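Stage II sporulation protein E (SpoIIE) (Moorella thermoacetica, PDB 3ZT9) probably dephosphorylates phosphoproteins of a stressosome signalling pathway, as a manganese-binding phosphatase of the PP2C family. Local coordinates at residues A[36-41]-A[81-86]. Sequence-based numbering, arbitrary orientation.
Sequences VGDGIG and GAVAAL. With MN (manganese (II) ion), chain B; MN (manganese (II) ion), chain C.
D38 and V83 face each other as a hydrogen-bonded pair on two antiparallel strands, and the pair is a worked example of how the end of an inner beta strand presents a metal ligand. The amide of D38 donates to V83 O at 2.9 Å, and V83 N returns a bond to D38 O, so both ends of the aspartate's backbone are tied before its side chain begins. From there CB rests against V83 CG2 at 3.7 Å, a methyl that sits between the backbone N and carbonyl carbon of its own residue. CG lies anti to the backbone N (chi1 174°), and the carboxylate then divides its oxygens: OD1 binds one manganese at 2.1 Å and OD2 the other at 2.2 Å. Water 3 joins the same two ions, giving them a second bridge. This is the two-metal centre of the PP2C fold, a beta-sandwich in which strands 31-39 and 82-90 are neighbours in one sheet; D150 and D185 complete the second ion's shell. On the first ion the main chain takes over, with G39 O and G41 O as ligands, while G41 N donates to water 1, itself bound to that metal. Just past the strand end, I40 N makes a nearly straight bond to G81 O (2.9 Å, 172°), approaching well tilted from the carbonyl plane, and I40 CG1 lies 3.6 Å from the same oxygen. On the face opposite D38 and V83, A82 CB lies 3.9 Å from G39 CA and also touches L76 of helix 65-76. Farther from the metals, V36 and A85 exchange two backbone hydrogen bonds, and the V36 side chain meets A188 and I190 of the second sheet.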
loop_
_atom_site.group_PDB
_atom_site.type_symbol
_atom_site.label_atom_id
_atom_site.label_comp_id
_atom_site.label_asym_id
_atom_site.label_seq_id
_atom_site.Cartn_x
_atom_site.Cartn_y
_atom_site.Cartn_z
ATOM N N VAL A 36 -0.931 0.754 -2.072
ATOM C CA VAL A 36 -0.678 -0.457 -2.855
ATOM C C VAL A 36 -2.016 -1.061 -3.230
ATOM O O VAL A 36 -2.888 -1.185 -2.395
ATOM C CB VAL A 36 0.168 -1.520 -2.056
ATOM C CG1 VAL A 36 0.297 -2.823 -2.838
ATOM C CG2 VAL A 36 1.590 -0.959 -1.716
ATOM N N GLY A 37 -2.157 -1.491 -4.477
ATOM C CA GLY A 37 -3.377 -2.166 -4.887
ATOM C C GLY A 37 -2.999 -3.537 -5.437
ATOM O O GLY A 37 -1.898 -3.736 -5.969
ATOM N N ASP A 38 -3.930 -4.483 -5.327
ATOM C CA ASP A 38 -3.711 -5.813 -5.873
ATOM C C ASP A 38 -4.967 -6.157 -6.645
ATOM O O ASP A 38 -5.992 -6.368 -6.036
ATOM C CB ASP A 38 -3.491 -6.795 -4.686
ATOM C CG ASP A 38 -3.401 -8.255 -5.109
ATOM O OD1 ASP A 38 -3.720 -8.565 -6.274
ATOM O OD2 ASP A 38 -3.029 -9.106 -4.269
ATOM N N GLY A 39 -4.902 -6.176 -7.979
ATOM C CA GLY A 39 -6.078 -6.516 -8.776
ATOM C C GLY A 39 -6.431 -7.995 -8.634
ATOM O O GLY A 39 -5.584 -8.860 -8.612
ATOM N N ILE A 40 -7.716 -8.305 -8.592
ATOM C CA ILE A 40 -8.092 -9.692 -8.356
ATOM C C ILE A 40 -7.458 -10.561 -9.440
ATOM O O ILE A 40 -7.572 -10.268 -10.637
ATOM C CB ILE A 40 -9.608 -9.887 -8.373
ATOM C CG1 ILE A 40 -10.286 -9.154 -7.198
ATOM C CG2 ILE A 40 -9.930 -11.401 -8.357
ATOM C CD1 ILE A 40 -10.058 -9.819 -5.857
ATOM N N GLY A 41 -6.766 -11.626 -9.028
ATOM C CA GLY A 41 -6.183 -12.556 -9.973
ATOM C C GLY A 41 -4.836 -12.025 -10.406
ATOM O O GLY A 41 -4.184 -11.284 -9.667
ATOM N N GLY A 81 -11.849 -5.990 -10.256
ATOM C CA GLY A 81 -11.908 -5.557 -8.857
ATOM C C GLY A 81 -10.512 -5.546 -8.268
ATOM O O GLY A 81 -9.587 -6.081 -8.844
ATOM N N ALA A 82 -10.348 -4.955 -7.092
ATOM C CA ALA A 82 -9.044 -4.935 -6.464
ATOM C C ALA A 82 -9.195 -4.753 -4.962
ATOM O O ALA A 82 -10.231 -4.303 -4.483
ATOM C CB ALA A 82 -8.239 -3.760 -7.039
ATOM N N VAL A 83 -8.146 -5.104 -4.224
ATOM C CA VAL A 83 -8.046 -4.760 -2.811
ATOM C C VAL A 83 -6.971 -3.671 -2.755
ATOM O O VAL A 83 -6.137 -3.607 -3.639
ATOM C CB VAL A 83 -7.683 -5.995 -1.953
ATOM C CG1 VAL A 83 -8.772 -7.047 -2.113
ATOM C CG2 VAL A 83 -6.281 -6.591 -2.311
ATOM N N ALA A 84 -6.992 -2.808 -1.752
ATOM C CA ALA A 84 -6.040 -1.671 -1.731
ATOM C C ALA A 84 -5.870 -1.112 -0.328
ATOM O O ALA A 84 -6.765 -1.206 0.506
ATOM C CB ALA A 84 -6.563 -0.548 -2.648
ATOM N N ALA A 85 -4.706 -0.540 -0.085
ATOM C CA ALA A 85 -4.408 0.123 1.181
ATOM C C ALA A 85 -3.934 1.515 0.829
ATOM O O ALA A 85 -3.260 1.686 -0.181
ATOM C CB ALA A 85 -3.294 -0.621 1.881
ATOM N N LEU A 86 -4.225 2.490 1.687
ATOM C CA LEU A 86 -3.670 3.812 1.541
ATOM C C LEU A 86 -3.291 4.318 2.929
ATOM O O LEU A 86 -4.058 4.158 3.905
ATOM C CB LEU A 86 -4.733 4.727 0.944
ATOM C CG LEU A 86 -4.387 6.212 0.908
ATOM C CD1 LEU A 86 -3.231 6.411 0.002
ATOM C CD2 LEU A 86 -5.618 6.989 0.391
HETATM MN MN MN B . -3.952 -10.055 -7.800
HETATM MN MN MN C . -2.081 -11.095 -4.616
HETATM O O HOH W 1 -5.393 -11.197 -6.421
HETATM O O HOH W 2 -2.106 -9.123 -8.496
HETATM O O HOH W 3 -2.855 -11.616 -6.644
HETATM O O HOH W 4 -3.968 -12.259 -4.311
HETATM O O HOH W 5 -0.382 -9.935 -5.384
#